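Local coordinates for aminopeptidase YwaD (Bacillus subtilis, PDB 6HC6), which removes N-terminal amino acids, such as leucine, arginine and lysine, from peptides, using two zinc ions per subunit, at residues Pro258-Asn263 and Glu408-Glu413; Glu330-Leu335 and Lys412-Gln417. All coordinates share one frame; numbering follows the deposited sequence.

Interaction 1 of 2, residues Pro258-Asn263 and Glu408-Glu413; sequences PGANDN and EHISKE. With ZN (zinc ion), chain D; ZN (zinc ion), chain E.
Ile410 packs against Ala260 and Asn261 at the start of helix 260-277, next to the two-zinc centre of the M28 peptidase domain. The tight part is small and apolar. Ile410 CG1 meets Ala260 CB at 3.9 Å. Its tip, CD1, goes deeper and lies across Asn261, 3.8 Å from both CA and CB. CG1 sits beside the backbone N of Ile410, anti to the carbonyl carbon (chi1 -73°), and a further turn at chi2 (-68°) carries CD1 inward. Ile52 of helix 45-59 touches both Ala260 and Ile410 and adds to this buried patch. The amide of Asn261 is gripped from outside the two segments: OD1 accepts from Gly326 N, and ND2 donates to Glu397 OE1. Both ends of 408-413 are looser and nearer solvent. His409 turns its ring away from 258-263, with Glu408 CG above one face, off toward the ring's rim, and the side chains of Glu408, Lys412 and Glu413 are exposed. Past Asn261 the chain turns to the metals. Asp262 bridges both zinc ions, which lie 3.8 Å apart. His250, Asp323 and a water complete the first site, and Glu295, His401 and Glu452 the second; another water bridges the two ions. The peptide bond between Asp262 and Asn263 is cis. One oxygen of the Asp262 carboxylate serves each metal: OD1 binds the first zinc ion and OD2 the second, both at 2.0 Å.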
loop_
_atom_site.group_PDB
_atom_site.type_symbol
_atom_site.label_atom_id
_atom_site.label_comp_id
_atom_site.label_asym_id
_atom_site.label_seq_id
_atom_site.Cartn_x
_atom_site.Cartn_y
_atom_site.Cartn_z
ATOM N N PRO A 258 -1.704 12.020 -3.672
ATOM C CA PRO A 258 -1.173 11.783 -5.022
ATOM C C PRO A 258 -0.287 10.559 -5.102
ATOM O O PRO A 258 -0.001 10.105 -6.215
ATOM C CB PRO A 258 -0.372 13.056 -5.334
ATOM C CG PRO A 258 -0.875 14.105 -4.334
ATOM C CD PRO A 258 -1.289 13.319 -3.116
ATOM N N GLY A 259 0.172 10.027 -3.970
ATOM C CA GLY A 259 0.932 8.783 -4.013
ATOM C C GLY A 259 2.205 8.887 -4.826
ATOM O O GLY A 259 2.578 7.941 -5.534
ATOM N N ALA A 260 2.863 10.039 -4.777
ATOM C CA ALA A 260 4.114 10.184 -5.512
ATOM C C ALA A 260 5.159 9.209 -4.988
ATOM O O ALA A 260 5.741 8.433 -5.760
ATOM C CB ALA A 260 4.611 11.622 -5.421
ATOM N N ASN A 261 5.398 9.217 -3.670
ATOM C CA ASN A 261 6.342 8.264 -3.102
ATOM C C ASN A 261 5.715 6.915 -2.735
ATOM O O ASN A 261 6.361 5.872 -2.905
ATOM C CB ASN A 261 7.023 8.855 -1.862
ATOM C CG ASN A 261 8.264 8.083 -1.508
ATOM O OD1 ASN A 261 9.014 7.684 -2.417
ATOM N ND2 ASN A 261 8.470 7.799 -0.216
ATOM N N ASP A 262 4.487 6.906 -2.200
ATOM C CA ASP A 262 3.756 5.669 -1.882
ATOM C C ASP A 262 2.591 5.521 -2.863
ATOM O O ASP A 262 1.478 5.945 -2.561
ATOM C CB ASP A 262 3.222 5.713 -0.425
ATOM C CG ASP A 262 2.675 4.378 0.032
ATOM O OD1 ASP A 262 3.045 3.351 -0.591
ATOM O OD2 ASP A 262 1.873 4.350 1.010
ATOM N N ASN A 263 2.819 4.887 -4.023
ATOM C CA ASN A 263 4.068 4.247 -4.404
ATOM C C ASN A 263 4.340 4.485 -5.886
ATOM O O ASN A 263 4.733 3.581 -6.615
ATOM C CB ASN A 263 4.007 2.745 -4.105
ATOM C CG ASN A 263 5.333 2.050 -4.365
ATOM O OD1 ASN A 263 6.393 2.650 -4.196
ATOM N ND2 ASN A 263 5.277 0.782 -4.772
ATOM N N GLU A 408 6.553 17.126 -5.406
ATOM C CA GLU A 408 7.396 18.120 -4.760
ATOM C C GLU A 408 8.321 17.481 -3.729
ATOM O O GLU A 408 9.407 18.003 -3.456
ATOM C CB GLU A 408 6.513 19.212 -4.113
ATOM C CG GLU A 408 7.201 20.038 -3.057
ATOM C CD GLU A 408 6.336 21.180 -2.541
ATOM O OE1 GLU A 408 6.907 22.216 -2.147
ATOM O OE2 GLU A 408 5.094 21.037 -2.524
ATOM N N HIS A 409 7.928 16.341 -3.166
ATOM C CA HIS A 409 8.706 15.694 -2.117
ATOM C C HIS A 409 9.378 14.426 -2.620
ATOM O O HIS A 409 9.575 13.477 -1.865
ATOM C CB HIS A 409 7.821 15.404 -0.904
ATOM C CG HIS A 409 7.374 16.645 -0.192
ATOM N ND1 HIS A 409 6.051 16.912 0.092
ATOM C CD2 HIS A 409 8.080 17.703 0.274
ATOM C CE1 HIS A 409 5.959 18.080 0.702
ATOM N NE2 HIS A 409 7.176 18.580 0.832
ATOM N N ILE A 410 9.724 14.401 -3.900
ATOM C CA ILE A 410 10.438 13.290 -4.518
ATOM C C ILE A 410 11.836 13.786 -4.842
ATOM O O ILE A 410 11.999 14.898 -5.349
ATOM C CB ILE A 410 9.715 12.794 -5.785
ATOM C CG1 ILE A 410 8.454 12.020 -5.414
ATOM C CG2 ILE A 410 10.642 11.910 -6.640
ATOM C CD1 ILE A 410 8.715 10.698 -4.729
ATOM N N SER A 411 12.845 12.968 -4.536
ATOM C CA SER A 411 14.236 13.283 -4.836
ATOM C C SER A 411 14.722 12.391 -5.977
ATOM O O SER A 411 14.676 11.160 -5.868
ATOM C CB SER A 411 15.118 13.078 -3.606
ATOM O OG SER A 411 16.463 12.879 -3.987
ATOM N N LYS A 412 15.205 13.008 -7.060
ATOM C CA LYS A 412 15.827 12.223 -8.124
ATOM C C LYS A 412 17.079 11.512 -7.628
ATOM O O LYS A 412 17.404 10.418 -8.108
ATOM C CB LYS A 412 16.178 13.116 -9.316
ATOM C CG LYS A 412 15.066 13.250 -10.349
ATOM C CD LYS A 412 15.279 14.472 -11.229
ATOM C CE LYS A 412 16.307 14.215 -12.318
ATOM N NZ LYS A 412 16.521 15.426 -13.163
ATOM N N GLU A 413 17.811 12.125 -6.696
ATOM C CA GLU A 413 19.011 11.474 -6.178
ATOM C C GLU A 413 18.657 10.208 -5.416
ATOM O O GLU A 413 19.388 9.212 -5.484
ATOM C CB GLU A 413 19.793 12.428 -5.278
ATOM C CG GLU A 413 20.459 13.577 -5.999
ATOM C CD GLU A 413 20.771 14.726 -5.057
ATOM O OE1 GLU A 413 20.050 15.749 -5.101
ATOM O OE2 GLU A 413 21.729 14.598 -4.267
HETATM ZN ZN ZN D . 3.296 1.369 -0.291
HETATM ZN ZN ZN E . 0.522 2.977 1.706
HETATM O O HOH W 1 3.895 1.445 1.613
HETATM O O HOH W 2 1.518 1.137 0.737
#

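Interaction 2 of 2, residues Glu330-Leu335 and Lys412-Gln417; sequences EKASEL and KERLQQ
An inverse gamma turn centred on Ala332, just before strand 334-339 of the mixed sheet, receives the side chain of Arg414 from the first turn of helix 412-430. The turn runs into a classic beta bulge, where Ser333 and Glu334 both face Gly389 of strand 382-389. Arg414 bends sharply at chi2 (-96°), and this swings its guanidinium over the turn. Ala332 O lies over the centre of one face of that group, 3.0 Å from CZ. Because the approach is face-on, the angles to NE, NH1 and NH2 are too poor for hydrogen bonds. The edge does the bonding. NH2 donates to Glu330 O at 3.1 Å, with the oxygen close to the guanidinium plane and a bent N-H...O angle of 141°. NH1 donates to the carbonyls of Trp329 and Thr327, and Trp388 adds a cation-pi contact. Three backbone carbonyls thus fix the rotation of the group. A leucine here has no N-H for the carbonyls of Thr327, Trp329 and Glu330, and the loop would probably be tied less firmly to the helix. Ser333 N lies over the same face as Ala332 O, and Ser333 CA is 3.8 Å from Arg414 NH2. Ala332 CB lies 4.0 Å from Arg414 NH1.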
loop_
_atom_site.group_PDB
_atom_site.type_symbol
_atom_site.label_atom_id
_atom_site.label_comp_id
_atom_site.label_asym_id
_atom_site.label_seq_id
_atom_site.Cartn_x
_atom_site.Cartn_y
_atom_site.Cartn_z
ATOM N N GLU A 330 14.775 14.707 4.140
ATOM C CA GLU A 330 16.220 14.705 4.330
ATOM C C GLU A 330 16.673 13.594 5.269
ATOM O O GLU A 330 17.736 12.999 5.051
ATOM C CB GLU A 330 16.681 16.070 4.833
ATOM C CG GLU A 330 16.852 17.091 3.719
ATOM C CD GLU A 330 17.990 18.059 3.986
ATOM O OE1 GLU A 330 18.201 18.419 5.165
ATOM O OE2 GLU A 330 18.676 18.453 3.018
ATOM N N LYS A 331 15.872 13.260 6.281
ATOM C CA LYS A 331 16.309 12.268 7.260
ATOM C C LYS A 331 16.324 10.835 6.733
ATOM O O LYS A 331 16.953 9.975 7.361
ATOM C CB LYS A 331 15.425 12.352 8.490
ATOM C CG LYS A 331 15.655 13.667 9.225
ATOM C CD LYS A 331 14.696 13.875 10.369
ATOM C CE LYS A 331 14.896 12.830 11.438
ATOM N NZ LYS A 331 15.129 13.467 12.777
ATOM N N ALA A 332 15.654 10.549 5.613
ATOM C CA ALA A 332 15.455 9.162 5.175
ATOM C C ALA A 332 16.625 8.713 4.300
ATOM O O ALA A 332 16.491 8.420 3.112
ATOM C CB ALA A 332 14.127 9.015 4.441
ATOM N N SER A 333 17.784 8.619 4.947
ATOM C CA SER A 333 19.067 8.405 4.291
ATOM C C SER A 333 19.457 6.937 4.194
ATOM O O SER A 333 20.466 6.624 3.550
ATOM C CB SER A 333 20.159 9.166 5.056
ATOM O OG SER A 333 20.381 8.556 6.310
ATOM N N GLU A 334 18.705 6.036 4.821
ATOM C CA GLU A 334 19.046 4.620 4.872
ATOM C C GLU A 334 18.079 3.835 4.000
ATOM O O GLU A 334 16.866 4.036 4.081
ATOM C CB GLU A 334 18.994 4.107 6.315
ATOM C CG GLU A 334 19.579 2.722 6.523
ATOM C CD GLU A 334 21.110 2.721 6.578
ATOM O OE1 GLU A 334 21.702 1.625 6.710
ATOM O OE2 GLU A 334 21.721 3.805 6.504
ATOM N N LEU A 335 18.608 2.944 3.161
ATOM C CA LEU A 335 17.769 2.103 2.318
ATOM C C LEU A 335 17.598 0.771 3.034
ATOM O O LEU A 335 18.560 0.020 3.200
ATOM C CB LEU A 335 18.365 1.928 0.921
ATOM C CG LEU A 335 17.474 1.135 -0.042
ATOM C CD1 LEU A 335 16.154 1.868 -0.337
ATOM C CD2 LEU A 335 18.218 0.824 -1.337
ATOM N N LYS A 412 15.205 13.008 -7.060
ATOM C CA LYS A 412 15.827 12.223 -8.124
ATOM C C LYS A 412 17.079 11.512 -7.628
ATOM O O LYS A 412 17.404 10.418 -8.108
ATOM C CB LYS A 412 16.178 13.116 -9.316
ATOM C CG LYS A 412 15.066 13.250 -10.349
ATOM C CD LYS A 412 15.279 14.472 -11.229
ATOM C CE LYS A 412 16.307 14.215 -12.318
ATOM N NZ LYS A 412 16.521 15.426 -13.163
ATOM N N GLU A 413 17.811 12.125 -6.696
ATOM C CA GLU A 413 19.011 11.474 -6.178
ATOM C C GLU A 413 18.657 10.208 -5.416
ATOM O O GLU A 413 19.388 9.212 -5.484
ATOM C CB GLU A 413 19.793 12.428 -5.278
ATOM C CG GLU A 413 20.459 13.577 -5.999
ATOM C CD GLU A 413 20.771 14.726 -5.057
ATOM O OE1 GLU A 413 20.050 15.749 -5.101
ATOM O OE2 GLU A 413 21.729 14.598 -4.267
ATOM N N ARG A 414 17.544 10.235 -4.675
ATOM C CA ARG A 414 17.092 9.047 -3.959
ATOM C C ARG A 414 16.565 7.990 -4.915
ATOM O O ARG A 414 16.856 6.806 -4.743
ATOM C CB ARG A 414 16.017 9.424 -2.936
ATOM C CG ARG A 414 16.573 10.258 -1.774
ATOM C CD ARG A 414 16.910 9.369 -0.588
ATOM N NE ARG A 414 17.617 10.080 0.482
ATOM C CZ ARG A 414 17.029 10.847 1.392
ATOM N NH1 ARG A 414 15.719 11.036 1.361
ATOM N NH2 ARG A 414 17.758 11.424 2.341
ATOM N N LEU A 415 15.786 8.393 -5.925
ATOM C CA LEU A 415 15.385 7.455 -6.969
ATOM C C LEU A 415 16.596 6.819 -7.629
ATOM O O LEU A 415 16.616 5.607 -7.881
ATOM C CB LEU A 415 14.548 8.167 -8.029
ATOM C CG LEU A 415 13.142 8.602 -7.612
ATOM C CD1 LEU A 415 12.534 9.496 -8.682
ATOM C CD2 LEU A 415 12.269 7.376 -7.337
ATOM N N GLN A 416 17.613 7.629 -7.921
ATOM C CA GLN A 416 18.796 7.132 -8.611
ATOM C C GLN A 416 19.549 6.120 -7.759
ATOM O O GLN A 416 19.948 5.057 -8.247
ATOM C CB GLN A 416 19.702 8.306 -8.988
ATOM C CG GLN A 416 20.925 7.903 -9.788
ATOM C CD GLN A 416 20.536 7.466 -11.178
ATOM O OE1 GLN A 416 19.784 8.159 -11.868
ATOM N NE2 GLN A 416 21.032 6.304 -11.597
ATOM N N GLN A 417 19.756 6.435 -6.481
ATOM C CA GLN A 417 20.528 5.537 -5.627
ATOM C C GLN A 417 19.766 4.246 -5.361
ATOM O O GLN A 417 20.349 3.155 -5.415
ATOM C CB GLN A 417 20.880 6.239 -4.312
ATOM C CG GLN A 417 21.632 5.358 -3.305
ATOM C CD GLN A 417 22.994 4.875 -3.810
ATOM O OE1 GLN A 417 23.111 3.794 -4.401
ATOM N NE2 GLN A 417 24.030 5.669 -3.563
#

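How the interactions relate
Interactions 1 and 2 have centres 11 Å apart and share Lys412 and Glu413, where helix 412-430 begins. Ser411 caps that helix, its OG bonded to Arg414 N. The contacts also touch directly: Ile410 CG2 packs on Leu415 CD1 at 3.7 Å. The chain after the zinc ligand Asp323 serves both. Residues 326-327, just after Asp323, bond to both contacts, and Gly326 also makes a backbone hydrogen bond with Ser411. Only interaction 1 includes a metal ligand. Its Ile410 CD1 is 11.7 Å from the zinc ion bound by Asp262 OD1, while Arg414 CZ of interaction 2 is 16.8 Å from the same ion.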